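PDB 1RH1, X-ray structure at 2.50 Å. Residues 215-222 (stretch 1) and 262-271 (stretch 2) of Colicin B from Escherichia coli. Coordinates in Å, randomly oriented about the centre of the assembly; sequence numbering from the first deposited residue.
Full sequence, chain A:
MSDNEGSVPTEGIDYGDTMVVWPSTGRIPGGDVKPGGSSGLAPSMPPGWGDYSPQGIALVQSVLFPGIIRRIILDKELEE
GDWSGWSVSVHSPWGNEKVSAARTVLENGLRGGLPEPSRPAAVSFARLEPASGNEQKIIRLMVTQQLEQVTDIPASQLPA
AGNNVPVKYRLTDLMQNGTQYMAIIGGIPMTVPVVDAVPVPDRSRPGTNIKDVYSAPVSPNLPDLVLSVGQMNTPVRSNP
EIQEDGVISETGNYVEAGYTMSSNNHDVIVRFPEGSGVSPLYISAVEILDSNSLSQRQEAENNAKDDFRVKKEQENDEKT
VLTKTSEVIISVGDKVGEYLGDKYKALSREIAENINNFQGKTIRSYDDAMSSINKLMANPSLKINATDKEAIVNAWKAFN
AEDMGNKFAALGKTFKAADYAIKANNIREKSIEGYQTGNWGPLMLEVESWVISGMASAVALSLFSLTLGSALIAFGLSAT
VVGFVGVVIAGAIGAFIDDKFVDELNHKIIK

Stretch 1 (215-222) SAPVSPNL
Stretch 2, residues 262-271: SSNNHDVIVR

Two segments can pack closely without sharing a clear hydrogen bond, and residues 215-222 and 262-271 of colicin B illustrate how. They run antiparallel: the CA atoms of Ala216 and Val270 lie 6.7 Å apart, those of Val218 and Val268 6.5 Å, those of Pro220 and Asn264 5.9 Å. Stretch 2 makes a type I turn from Ser262 to Asn265, closed by a weak bond from Asn265 N to Ser262 O (3.4 Å), then extends as a strand from His266.

Stretch 1 begins extended. Ser215 (chi1 p) points away, whereas Ala216 (phi/psi -135/142) turns its CB toward Val270 (chi1 t), 3.6 Å from CG1. The chain then bends through Pro217 (-75/73), and Val218 N bonds to Ala216 O at 2.9 Å. Val218 (-70/-41, chi1 t) extends the apolar patch, its CG2 4.3 Å from Val270 CG2; its CA lies 4.3 Å from CG2 of Val268 (chi1 m), and its O approaches the His266 ring at the edge.

Ser219 (54/-130) leads into a cis peptide bond before Pro220 (-79/148, C-gamma endo). That ring packs against the turn, CG 3.4 Å from Asn264 O, and CD 3.6 Å from His266 CB (chi1 -139°). Asn221 (67/-24, chi1 m) reaches the Asn264 side chain (chi1 m), before Leu222 (-86/160, chi1 m, chi2 t) leaves the contact.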

# COMPACT_ATOMS: atom_id res chain seq x y z
N SER A 215 -21.62 6.60 26.94
CA SER A 215 -20.18 6.82 26.80
C SER A 215 -19.59 5.90 25.74
O SER A 215 -19.92 4.71 25.69
CB SER A 215 -19.41 6.58 28.11
OG SER A 215 -19.33 5.21 28.51
N ALA A 216 -18.68 6.41 24.91
CA ALA A 216 -18.08 5.61 23.86
C ALA A 216 -16.59 5.77 23.75
O ALA A 216 -16.10 6.89 23.93
CB ALA A 216 -18.62 6.00 22.53
N PRO A 217 -15.82 4.71 23.47
CA PRO A 217 -14.39 4.79 23.22
C PRO A 217 -13.95 5.36 21.87
O PRO A 217 -13.50 4.66 20.95
CB PRO A 217 -13.94 3.38 23.46
CG PRO A 217 -15.09 2.57 22.95
CD PRO A 217 -16.26 3.32 23.54
N VAL A 218 -14.13 6.69 21.77
CA VAL A 218 -13.61 7.46 20.66
C VAL A 218 -12.10 7.46 20.85
O VAL A 218 -11.35 7.34 19.87
CB VAL A 218 -14.14 8.86 20.72
CG1 VAL A 218 -13.60 9.67 19.57
CG2 VAL A 218 -15.66 8.78 20.68
N SER A 219 -11.68 7.62 22.13
CA SER A 219 -10.33 7.35 22.63
C SER A 219 -9.23 8.08 21.85
O SER A 219 -9.43 9.29 21.70
CB SER A 219 -10.27 5.81 22.61
OG SER A 219 -9.34 5.25 23.52
N PRO A 220 -8.11 7.54 21.33
CA PRO A 220 -7.29 6.43 21.83
C PRO A 220 -6.38 6.86 22.97
O PRO A 220 -5.96 8.02 23.03
CB PRO A 220 -6.54 5.90 20.61
CG PRO A 220 -6.30 7.13 19.80
CD PRO A 220 -7.60 7.94 20.02
N ASN A 221 -6.13 5.90 23.88
CA ASN A 221 -5.41 6.07 25.14
C ASN A 221 -6.12 6.95 26.18
O ASN A 221 -5.89 6.85 27.39
CB ASN A 221 -4.01 6.67 24.91
CG ASN A 221 -3.07 5.77 24.11
OD1 ASN A 221 -2.58 4.76 24.63
ND2 ASN A 221 -2.80 6.12 22.85
N LEU A 222 -7.00 7.84 25.72
CA LEU A 222 -7.76 8.77 26.55
C LEU A 222 -9.04 8.13 27.08
O LEU A 222 -9.48 7.11 26.55
CB LEU A 222 -8.05 9.99 25.71
CG LEU A 222 -6.78 10.65 25.19
CD1 LEU A 222 -7.17 11.94 24.55
CD2 LEU A 222 -5.78 10.95 26.29
N SER A 262 -0.89 9.31 12.64
CA SER A 262 -0.42 9.70 13.98
C SER A 262 -0.97 8.69 14.99
O SER A 262 -2.13 8.30 14.87
CB SER A 262 -0.94 11.12 14.29
OG SER A 262 -0.78 11.58 15.62
N SER A 263 -0.19 8.22 15.98
CA SER A 263 -0.69 7.14 16.84
C SER A 263 -1.89 7.52 17.71
O SER A 263 -2.64 6.64 18.14
CB SER A 263 0.42 6.62 17.75
OG SER A 263 0.61 7.47 18.88
N ASN A 264 -2.07 8.82 17.96
CA ASN A 264 -3.13 9.30 18.84
C ASN A 264 -4.40 9.80 18.19
O ASN A 264 -5.31 10.28 18.86
CB ASN A 264 -2.53 10.38 19.73
CG ASN A 264 -1.45 9.88 20.68
OD1 ASN A 264 -0.53 10.63 21.01
ND2 ASN A 264 -1.47 8.64 21.18
N ASN A 265 -4.49 9.61 16.87
CA ASN A 265 -5.66 9.91 16.04
C ASN A 265 -6.53 8.69 15.71
O ASN A 265 -6.04 7.60 15.38
CB ASN A 265 -5.20 10.55 14.73
CG ASN A 265 -4.63 11.96 14.84
OD1 ASN A 265 -4.07 12.54 13.90
ND2 ASN A 265 -4.76 12.54 16.02
N HIS A 266 -7.87 8.87 15.78
CA HIS A 266 -8.82 7.80 15.54
C HIS A 266 -10.15 8.33 15.06
O HIS A 266 -10.53 9.46 15.35
CB HIS A 266 -9.07 7.00 16.82
CG HIS A 266 -9.16 5.50 16.62
ND1 HIS A 266 -10.08 4.69 17.12
CD2 HIS A 266 -8.27 4.72 15.88
CE1 HIS A 266 -9.77 3.47 16.70
NE2 HIS A 266 -8.69 3.47 15.95
N ASP A 267 -10.81 7.49 14.26
CA ASP A 267 -12.19 7.68 13.81
C ASP A 267 -12.94 6.36 13.96
O ASP A 267 -12.40 5.29 13.68
CB ASP A 267 -12.29 8.11 12.33
CG ASP A 267 -11.59 7.29 11.25
OD1 ASP A 267 -11.85 7.53 10.07
OD2 ASP A 267 -10.77 6.42 11.57
N VAL A 268 -14.15 6.41 14.50
CA VAL A 268 -14.91 5.18 14.72
C VAL A 268 -16.38 5.42 14.43
O VAL A 268 -16.80 6.55 14.23
CB VAL A 268 -14.80 4.68 16.19
CG1 VAL A 268 -13.37 4.38 16.58
CG2 VAL A 268 -15.32 5.74 17.13
N ILE A 269 -17.18 4.36 14.40
CA ILE A 269 -18.61 4.56 14.26
C ILE A 269 -19.17 4.07 15.57
O ILE A 269 -19.09 2.91 15.95
CB ILE A 269 -19.14 3.75 13.05
CG1 ILE A 269 -18.81 4.51 11.78
CG2 ILE A 269 -20.64 3.57 13.13
CD1 ILE A 269 -19.29 3.79 10.53
N VAL A 270 -19.67 5.07 16.28
CA VAL A 270 -20.26 4.85 17.59
C VAL A 270 -21.69 4.41 17.34
O VAL A 270 -22.48 5.13 16.73
CB VAL A 270 -20.24 6.14 18.41
CG1 VAL A 270 -20.88 5.83 19.74
CG2 VAL A 270 -18.84 6.64 18.66
N ARG A 271 -21.95 3.20 17.83
CA ARG A 271 -23.25 2.54 17.78
C ARG A 271 -23.98 2.64 19.13
O ARG A 271 -23.49 2.14 20.15
CB ARG A 271 -22.97 1.11 17.36
CG ARG A 271 -24.13 0.14 17.37
CD ARG A 271 -23.63 -1.23 17.01
NE ARG A 271 -24.63 -1.81 16.15
CZ ARG A 271 -24.73 -3.12 15.95
NH1 ARG A 271 -23.90 -3.98 16.55
NH2 ARG A 271 -25.69 -3.57 15.13